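Local coordinates for protein Epf (Streptococcus pyogenes, PDB 4ES8) that acts as a cell surface adhesin of Streptococcus pyogenes, binding to cells through an N-terminal domain that contains a carbohydrate-binding module, at residues 247-252 with 296-301; 40-45 with 55-60; 24-29 with 209-214. All coordinates share one frame; numbering follows the deposited sequence. Where two conformers were deposited one is given.

In the fold
Contact 2 and contact 3 both lie in the larger, two-sheeted N-terminal part of the chain, and contact 1 in what is probably the fibronectin-like part that follows it. Contacts 1 and 2 fall on opposite sides of the chain's centre, with centres 41 Å apart and nearest atoms about 22 Å apart. Contact 3 bridges the gap. Toward contact 1 its Asp213 meets the turn at Gln299 and Ser300, where the two parts abut; toward contact 2 its Phe28 CD1 packs on Ser40 OG, 3.4 Å away. Residues 26-27 and 41-46 also join one sheet. Acetate occupies contact 2, and a glycerol sits about 4 Å from the Met26 side chain; both probably come from the crystallisation liquor.

Contact 1 (247-252 with 296-301); sequences GDEISL and KQKQSK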
loop_
_atom_site.group_PDB
_atom_site.type_symbol
_atom_site.label_atom_id
_atom_site.label_comp_id
_atom_site.label_asym_id
_atom_site.label_seq_id
_atom_site.Cartn_x
_atom_site.Cartn_y
_atom_site.Cartn_z
ATOM N N GLY A 247 -1.445 14.477 -0.074
ATOM C CA GLY A 247 -0.071 14.256 0.372
ATOM C C GLY A 247 0.990 14.975 -0.433
ATOM O O GLY A 247 2.149 15.005 -0.017
ATOM N N ASP A 248 0.637 15.525 -1.603
ATOM C CA ASP A 248 1.623 16.265 -2.384
ATOM C C ASP A 248 1.844 17.633 -1.757
ATOM O O ASP A 248 0.882 18.342 -1.433
ATOM C CB ASP A 248 1.148 16.419 -3.837
ATOM C CG ASP A 248 1.204 15.151 -4.661
ATOM O OD1 ASP A 248 1.328 14.055 -4.065
ATOM O OD2 ASP A 248 1.122 15.250 -5.895
ATOM N N GLU A 249 3.118 17.992 -1.591
ATOM C CA GLU A 249 3.534 19.268 -1.032
ATOM C C GLU A 249 3.931 20.188 -2.173
ATOM O O GLU A 249 4.921 19.904 -2.857
ATOM C CB GLU A 249 4.700 19.059 -0.056
ATOM C CG GLU A 249 5.227 20.361 0.525
ATOM C CD GLU A 249 6.577 20.255 1.198
ATOM O OE1 GLU A 249 7.603 20.153 0.483
ATOM O OE2 GLU A 249 6.601 20.257 2.451
ATOM N N ILE A 250 3.163 21.256 -2.395
ATOM C CA ILE A 250 3.446 22.208 -3.476
ATOM C C ILE A 250 4.244 23.398 -2.937
ATOM O O ILE A 250 3.755 24.085 -2.041
ATOM C CB ILE A 250 2.136 22.710 -4.143
ATOM C CG1 ILE A 250 1.276 21.534 -4.679
ATOM C CG2 ILE A 250 2.467 23.721 -5.259
ATOM C CD1 ILE A 250 -0.147 21.945 -5.016
ATOM N N SER A 251 5.422 23.670 -3.513
ATOM C CA SER A 251 6.220 24.850 -3.157
ATOM C C SER A 251 6.205 25.809 -4.335
ATOM O O SER A 251 6.455 25.383 -5.466
ATOM C CB SER A 251 7.646 24.449 -2.803
ATOM O OG SER A 251 7.633 23.666 -1.621
ATOM N N LEU A 252 5.840 27.078 -4.085
ATOM C CA LEU A 252 5.768 28.114 -5.136
ATOM C C LEU A 252 6.855 29.132 -4.889
ATOM O O LEU A 252 6.980 29.619 -3.767
ATOM C CB LEU A 252 4.390 28.785 -5.096
ATOM C CG LEU A 252 4.177 29.967 -6.049
ATOM C CD1 LEU A 252 4.116 29.483 -7.499
ATOM C CD2 LEU A 252 2.860 30.695 -5.712
ATOM N N LYS A 296 6.561 17.839 -3.990
ATOM C CA LYS A 296 7.178 16.721 -3.282
ATOM C C LYS A 296 6.088 15.806 -2.794
ATOM O O LYS A 296 5.166 16.277 -2.139
ATOM C CB LYS A 296 8.002 17.236 -2.090
ATOM C CG LYS A 296 8.657 16.103 -1.269
ATOM C CD LYS A 296 9.344 16.681 -0.028
ATOM C CE LYS A 296 9.998 15.630 0.827
ATOM N NZ LYS A 296 10.193 16.121 2.219
ATOM N N GLN A 297 6.154 14.505 -3.144
ATOM C CA GLN A 297 5.171 13.558 -2.620
ATOM C C GLN A 297 5.610 13.256 -1.178
ATOM O O GLN A 297 6.654 12.631 -0.998
ATOM C CB GLN A 297 5.113 12.310 -3.508
ATOM C CG GLN A 297 3.699 11.727 -3.619
ATOM C CD GLN A 297 3.110 11.452 -2.258
ATOM O OE1 GLN A 297 3.692 10.677 -1.486
ATOM N NE2 GLN A 297 2.044 12.175 -1.881
ATOM N N LYS A 298 4.863 13.729 -0.164
ATOM C CA LYS A 298 5.360 13.611 1.219
ATOM C C LYS A 298 5.511 12.191 1.709
ATOM O O LYS A 298 6.362 11.945 2.563
ATOM C CB LYS A 298 4.477 14.363 2.199
ATOM C CG LYS A 298 4.576 15.868 2.109
ATOM C CD LYS A 298 3.555 16.415 3.064
ATOM C CE LYS A 298 3.994 17.691 3.684
ATOM N NZ LYS A 298 3.009 18.110 4.714
ATOM N N GLN A 299 4.702 11.254 1.198
ATOM C CA GLN A 299 4.800 9.884 1.693
ATOM C C GLN A 299 5.900 9.104 0.974
ATOM O O GLN A 299 6.655 8.388 1.632
ATOM C CB GLN A 299 3.459 9.144 1.575
ATOM C CG GLN A 299 2.392 9.704 2.519
ATOM C CD GLN A 299 1.804 11.022 2.088
ATOM O OE1 GLN A 299 1.522 11.261 0.913
ATOM N NE2 GLN A 299 1.563 11.891 3.055
ATOM N N SER A 300 5.971 9.189 -0.373
ATOM C CA SER A 300 6.975 8.417 -1.102
ATOM C C SER A 300 8.350 9.099 -1.090
ATOM O O SER A 300 9.352 8.460 -1.417
ATOM C CB SER A 300 6.528 8.228 -2.543
ATOM O OG SER A 300 6.612 9.476 -3.218
ATOM N N LYS A 301 8.356 10.420 -0.799
ATOM C CA LYS A 301 9.527 11.305 -0.762
ATOM C C LYS A 301 10.054 11.642 -2.158
ATOM O O LYS A 301 11.129 12.241 -2.280
ATOM C CB LYS A 301 10.681 10.740 0.113
ATOM C CG LYS A 301 10.262 10.308 1.520
ATOM C CD LYS A 301 9.702 11.483 2.299
ATOM C CE LYS A 301 9.247 11.137 3.691
ATOM N NZ LYS A 301 8.562 12.316 4.291
#
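The carboxamide of Gln297 meets Asp248 at its edge: NE2 gives a hydrogen bond to Asp248 OD1 (3.0 Å), which lies in the amide plane and is met nearly along its C-O axis. A second N-H of the same NE2 goes to Gln299 OE1 (3.0 Å), also in the plane, so the nitrogen is gripped twice. Gln297 OE1 in turn takes Ser300 N in its plane and Gln299 N from above it, which fixes the rotation of the amide. The Asp248 carboxylate, turned 52° from that amide, is shared outward with Arg242 through OD1 and Ser218 through OD2. Gly247, with phi 93° and no side chain, lets Gln299 OE1 come to 3.4 Å from its CA.

The backbones pair antiparallel. Glu249 N reaches Lys296 O at 2.7 Å, Lys296 N returns a bond to Glu249 O, and Lys298 N closes on Gly247 O (3.0 Å). Glu249 and Lys296 share the face away from Asp248 and Gln297, and Lys296 sends its amine to Glu20. Just past the strand, Lys298 lays CG 3.9 Å from Glu249 CB, its amine bonding to Thr264. The pair is the inner ladder of a four-stranded antiparallel sheet in what is probably the fibronectin-like domain, running on into a turn whose Gln297 and Gln299 touch His112 of the preceding domain.

Contact 2 (40-45 with 55-60); sequences SGRFFS and HLIPAK. With ACT (acetate ion), chain D.
His55 N donates to Arg42 O (2.9 Å), continuing the pairing of the beta hairpin formed by 41-46 and 51-54 one residue past its second strand. Beyond this point the 55-60 segment has no regular structure, and side chains take over. Arg42 CG sits between the backbone N and the carbonyl carbon (chi1 41°), and from there the chain runs extended to NE alongside the departing loop. At its end NH1 reaches back to His55 O (2.9 Å), tying the loop to the strand by a second bond. Ile57 CD1 lies over the centre of the guanidinium, 3.9 Å above one face. Arg42 NH2 also bonds to Trp32 O, so two main-chain oxygens, His55 O and Trp32 O, hold the guanidinium.

Farther along the strand, Phe44 turns its ring edge to the His55 backbone, CD1 being 3.8 Å from His55 CA, and the two side chains stand at about a right angle. His70 stacks on the His55 ring and meets Phe44 edge-to-face, while His55 NE2 bonds to Ser76 OG. The edge of the guanidinium receives an acetate in a paired grip: NH2 bonds to acetate O, and acetate OXT accepts from both Arg42 NH1 (2.8 Å) and Ile57 N (2.9 Å).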
loop_
_atom_site.group_PDB
_atom_site.type_symbol
_atom_site.label_atom_id
_atom_site.label_comp_id
_atom_site.label_asym_id
_atom_site.label_seq_id
_atom_site.Cartn_x
_atom_site.Cartn_y
_atom_site.Cartn_z
ATOM N N SER A 40 -1.389 -10.891 13.125
ATOM C CA SER A 40 -1.634 -11.293 11.747
ATOM C C SER A 40 -2.821 -12.239 11.671
ATOM O O SER A 40 -3.075 -12.972 12.630
ATOM C CB SER A 40 -0.394 -11.966 11.155
ATOM O OG SER A 40 0.694 -11.060 11.129
ATOM N N GLY A 41 -3.534 -12.205 10.537
ATOM C CA GLY A 41 -4.663 -13.094 10.288
ATOM C C GLY A 41 -4.190 -14.468 9.854
ATOM O O GLY A 41 -3.100 -14.628 9.278
ATOM N N ARG A 42 -5.032 -15.464 10.091
ATOM C CA ARG A 42 -4.721 -16.859 9.819
ATOM C C ARG A 42 -6.038 -17.502 9.385
ATOM O O ARG A 42 -7.054 -17.355 10.065
ATOM C CB ARG A 42 -4.115 -17.526 11.077
ATOM C CG ARG A 42 -4.834 -17.102 12.369
ATOM C CD ARG A 42 -4.167 -17.726 13.583
ATOM N NE ARG A 42 -4.460 -16.935 14.775
ATOM C CZ ARG A 42 -5.285 -17.319 15.745
ATOM N NH1 ARG A 42 -5.968 -18.463 15.637
ATOM N NH2 ARG A 42 -5.486 -16.536 16.800
ATOM N N PHE A 43 -6.036 -18.121 8.202
ATOM C CA PHE A 43 -7.281 -18.619 7.611
ATOM C C PHE A 43 -7.071 -19.930 6.902
ATOM O O PHE A 43 -5.928 -20.283 6.595
ATOM C CB PHE A 43 -7.755 -17.602 6.546
ATOM C CG PHE A 43 -7.957 -16.186 7.034
ATOM C CD1 PHE A 43 -6.893 -15.283 7.064
ATOM C CD2 PHE A 43 -9.200 -15.762 7.492
ATOM C CE1 PHE A 43 -7.074 -13.968 7.520
ATOM C CE2 PHE A 43 -9.381 -14.449 7.966
ATOM C CZ PHE A 43 -8.317 -13.560 7.978
ATOM N N PHE A 44 -8.178 -20.616 6.541
ATOM C CA PHE A 44 -8.039 -21.829 5.762
ATOM C C PHE A 44 -9.231 -21.995 4.864
ATOM O O PHE A 44 -10.270 -21.343 5.052
ATOM C CB PHE A 44 -7.860 -23.079 6.659
ATOM C CG PHE A 44 -9.128 -23.425 7.407
ATOM C CD1 PHE A 44 -9.463 -22.758 8.585
ATOM C CD2 PHE A 44 -9.958 -24.443 6.964
ATOM C CE1 PHE A 44 -10.645 -23.079 9.284
ATOM C CE2 PHE A 44 -11.144 -24.768 7.660
ATOM C CZ PHE A 44 -11.470 -24.084 8.816
ATOM N N SER A 45 -9.082 -22.892 3.894
ATOM C CA SER A 45 -10.149 -23.227 2.965
ATOM C C SER A 45 -10.118 -24.703 2.629
ATOM O O SER A 45 -9.221 -25.153 1.908
ATOM C CB SER A 45 -10.030 -22.408 1.685
ATOM O OG SER A 45 -11.083 -22.749 0.788
ATOM N N HIS A 55 -8.638 -19.538 11.017
ATOM C CA HIS A 55 -7.948 -20.761 11.415
ATOM C C HIS A 55 -7.717 -20.744 12.916
ATOM O O HIS A 55 -6.698 -20.243 13.416
ATOM C CB HIS A 55 -6.615 -20.838 10.646
ATOM C CG HIS A 55 -5.736 -22.036 10.887
ATOM N ND1 HIS A 55 -5.116 -22.268 12.118
ATOM C CD2 HIS A 55 -5.323 -22.987 10.012
ATOM C CE1 HIS A 55 -4.376 -23.359 11.949
ATOM N NE2 HIS A 55 -4.455 -23.824 10.702
ATOM N N LEU A 56 -8.686 -21.304 13.657
ATOM C CA LEU A 56 -8.591 -21.325 15.117
ATOM C C LEU A 56 -7.439 -22.189 15.608
ATOM O O LEU A 56 -7.067 -23.166 14.952
ATOM C CB LEU A 56 -9.897 -21.815 15.746
ATOM C CG LEU A 56 -11.155 -21.056 15.358
ATOM C CD1 LEU A 56 -12.386 -21.894 15.641
ATOM C CD2 LEU A 56 -11.237 -19.698 16.062
ATOM N N ILE A 57 -6.847 -21.794 16.737
ATOM C CA ILE A 57 -5.787 -22.557 17.383
ATOM C C ILE A 57 -6.238 -22.688 18.859
ATOM O O ILE A 57 -7.165 -21.961 19.252
ATOM C CB ILE A 57 -4.380 -21.955 17.199
ATOM C CG1 ILE A 57 -4.287 -20.570 17.880
ATOM C CG2 ILE A 57 -4.035 -21.901 15.684
ATOM C CD1 ILE A 57 -2.957 -19.819 17.728
ATOM N N PRO A 58 -5.635 -23.577 19.673
ATOM C CA PRO A 58 -6.121 -23.727 21.062
ATOM C C PRO A 58 -6.026 -22.399 21.804
ATOM O O PRO A 58 -4.989 -21.738 21.779
ATOM C CB PRO A 58 -5.200 -24.814 21.635
ATOM C CG PRO A 58 -4.807 -25.626 20.431
ATOM C CD PRO A 58 -4.564 -24.556 19.386
ATOM N N ALA A 59 -7.151 -21.961 22.422
ATOM C CA ALA A 59 -7.193 -20.638 23.044
ATOM C C ALA A 59 -6.085 -20.407 24.072
ATOM O O ALA A 59 -5.569 -19.297 24.133
ATOM C CB ALA A 59 -8.561 -20.390 23.670
ATOM N N LYS A 60 -5.698 -21.445 24.839
ATOM C CA LYS A 60 -4.661 -21.295 25.872
ATOM C C LYS A 60 -3.250 -21.095 25.300
ATOM O O LYS A 60 -2.347 -20.660 26.029
ATOM C CB LYS A 60 -4.653 -22.526 26.768
ATOM C CG LYS A 60 -5.824 -22.547 27.745
ATOM C CD LYS A 60 -5.869 -23.834 28.556
ATOM C CE LYS A 60 -7.102 -23.900 29.436
ATOM N NZ LYS A 60 -7.097 -22.837 30.478
HETATM C C ACT D . -8.026 -18.430 18.528
HETATM O O ACT D . -7.663 -17.234 18.554
HETATM O OXT ACT D . -7.815 -19.252 17.621
HETATM C CH3 ACT D . -8.789 -19.021 19.725
#

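Contact 3 (24-29 with 209-214); sequences DLMNFK and LKIIDV
Hydrogen bonds carry the start of the contact: Leu25 N donates to Ile211 O (2.8 Å), and Ile211 N donates to Asp24 OD1 (3.1 Å). The same OD1 takes Met26 N (3.0 Å), closing an Asx turn. The two N-H groups reach it from opposite faces of the carboxylate plane. Asp24 CG is anti to the backbone N (chi1 172°). One side-chain oxygen thus bends its own segment and ties it to the strand.

Apolar contacts follow. Ile211 CG2 packs under the turn, 3.8 Å from Leu25 CB and 3.6 Å from Met26 SD. Met26, bent at chi2 and chi3, lays its CE 3.8 Å from Leu209 CB.

The one aromatic contact is a CH-pi interaction, with Leu209 CD1 over the centre of the Phe28 ring, 4.1 Å from its centroid and 7° off the normal. Asp24, Met26 and Leu209 each have a second conformer, so these details hold for the one described. Since 26-27 pairs with 97-105 while 202-213 runs between 84-89 and 113-123, the contact joins the two antiparallel sheets, as expected of a beta-sandwich.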
loop_
_atom_site.group_PDB
_atom_site.type_symbol
_atom_site.label_atom_id
_atom_site.label_comp_id
_atom_site.label_asym_id
_atom_site.label_seq_id
_atom_site.Cartn_x
_atom_site.Cartn_y
_atom_site.Cartn_z
ATOM N N ASP A 24 8.358 2.627 6.392
ATOM C CA ASP A 24 7.860 1.261 6.174
ATOM C C ASP A 24 6.455 1.257 6.756
ATOM O O ASP A 24 6.269 1.697 7.906
ATOM C CB ASP A 24 8.761 0.194 6.837
ATOM C CG ASP A 24 8.251 -1.250 6.844
ATOM O OD1 ASP A 24 7.261 -1.555 6.127
ATOM O OD2 ASP A 24 8.856 -2.081 7.544
ATOM N N LEU A 25 5.478 0.773 5.993
ATOM C CA LEU A 25 4.098 0.802 6.468
ATOM C C LEU A 25 3.530 -0.555 6.838
ATOM O O LEU A 25 2.293 -0.696 6.941
ATOM C CB LEU A 25 3.209 1.476 5.412
ATOM C CG LEU A 25 3.628 2.894 5.034
ATOM C CD1 LEU A 25 2.786 3.405 3.837
ATOM C CD2 LEU A 25 3.543 3.859 6.261
ATOM N N MET A 26 4.401 -1.555 7.089
ATOM C CA MET A 26 3.952 -2.855 7.577
ATOM C C MET A 26 3.445 -2.745 8.984
ATOM O O MET A 26 3.939 -1.876 9.731
ATOM C CB MET A 26 5.131 -3.832 7.605
ATOM C CG MET A 26 5.500 -4.353 6.276
ATOM S SD MET A 26 4.165 -5.137 5.339
ATOM C CE MET A 26 3.710 -6.332 6.386
ATOM N N ASN A 27 2.518 -3.603 9.388
ATOM C CA ASN A 27 2.091 -3.668 10.780
ATOM C C ASN A 27 2.179 -5.141 11.170
ATOM O O ASN A 27 1.149 -5.842 11.252
ATOM C CB ASN A 27 0.726 -3.046 11.053
ATOM C CG ASN A 27 0.509 -2.838 12.550
ATOM O OD1 ASN A 27 1.426 -3.037 13.376
ATOM N ND2 ASN A 27 -0.688 -2.401 12.915
ATOM N N PHE A 28 3.425 -5.631 11.349
ATOM C CA PHE A 28 3.688 -7.037 11.629
ATOM C C PHE A 28 4.478 -7.158 12.932
ATOM O O PHE A 28 5.697 -6.939 12.921
ATOM C CB PHE A 28 4.444 -7.692 10.445
ATOM C CG PHE A 28 4.782 -9.148 10.660
ATOM C CD1 PHE A 28 3.846 -10.143 10.404
ATOM C CD2 PHE A 28 6.050 -9.529 11.085
ATOM C CE1 PHE A 28 4.167 -11.502 10.594
ATOM C CE2 PHE A 28 6.367 -10.880 11.270
ATOM C CZ PHE A 28 5.422 -11.860 11.026
ATOM N N LYS A 29 3.782 -7.467 14.051
ATOM C CA LYS A 29 4.475 -7.584 15.342
ATOM C C LYS A 29 4.813 -9.040 15.712
ATOM O O LYS A 29 5.358 -9.287 16.788
ATOM C CB LYS A 29 3.674 -6.910 16.457
ATOM C CG LYS A 29 3.705 -5.381 16.370
ATOM C CD LYS A 29 4.792 -4.784 17.232
ATOM C CE LYS A 29 4.757 -3.277 17.166
ATOM N NZ LYS A 29 3.667 -2.705 18.000
ATOM N N LEU A 209 8.934 -8.907 5.724
ATOM C CA LEU A 209 7.908 -8.179 4.980
ATOM C C LEU A 209 8.076 -6.672 5.150
ATOM O O LEU A 209 8.296 -6.184 6.266
ATOM C CB LEU A 209 6.520 -8.638 5.443
ATOM C CG LEU A 209 6.331 -10.171 5.430
ATOM C CD1 LEU A 209 5.901 -10.704 6.782
ATOM C CD2 LEU A 209 5.407 -10.612 4.349
ATOM N N LYS A 210 7.991 -5.937 4.042
ATOM C CA LYS A 210 8.105 -4.467 4.038
ATOM C C LYS A 210 7.124 -3.908 3.033
ATOM O O LYS A 210 6.811 -4.588 2.055
ATOM C CB LYS A 210 9.533 -3.999 3.656
ATOM C CG LYS A 210 10.630 -4.265 4.690
ATOM C CD LYS A 210 12.009 -3.870 4.115
ATOM C CE LYS A 210 13.113 -4.512 4.921
ATOM N NZ LYS A 210 14.445 -3.941 4.585
ATOM N N ILE A 211 6.663 -2.658 3.238
ATOM C CA ILE A 211 5.832 -1.979 2.244
ATOM C C ILE A 211 6.154 -0.500 2.309
ATOM O O ILE A 211 6.224 0.063 3.403
ATOM C CB ILE A 211 4.314 -2.256 2.352
ATOM C CG1 ILE A 211 3.521 -1.541 1.234
ATOM C CG2 ILE A 211 3.757 -1.919 3.756
ATOM C CD1 ILE A 211 1.985 -1.792 1.273
ATOM N N ILE A 212 6.303 0.149 1.155
ATOM C CA ILE A 212 6.557 1.591 1.118
ATOM C C ILE A 212 5.674 2.233 0.085
ATOM O O ILE A 212 5.266 1.578 -0.890
ATOM C CB ILE A 212 8.041 1.934 0.825
ATOM C CG1 ILE A 212 8.540 1.305 -0.502
ATOM C CG2 ILE A 212 8.920 1.514 2.029
ATOM C CD1 ILE A 212 9.784 2.017 -1.093
ATOM N N ASP A 213 5.370 3.507 0.304
ATOM C CA ASP A 213 4.635 4.302 -0.664
ATOM C C ASP A 213 5.605 4.675 -1.791
ATOM O O ASP A 213 6.712 5.137 -1.509
ATOM C CB ASP A 213 4.074 5.533 0.052
ATOM C CG ASP A 213 3.072 6.320 -0.769
ATOM O OD1 ASP A 213 3.315 6.519 -1.962
ATOM O OD2 ASP A 213 2.040 6.726 -0.205
ATOM N N VAL A 214 5.214 4.431 -3.062
ATOM C CA VAL A 214 6.084 4.771 -4.208
ATOM C C VAL A 214 5.339 5.690 -5.188
ATOM O O VAL A 214 5.708 5.789 -6.365
ATOM C CB VAL A 214 6.615 3.507 -4.920
ATOM C CG1 VAL A 214 7.599 2.767 -4.029
ATOM C CG2 VAL A 214 5.472 2.596 -5.372
#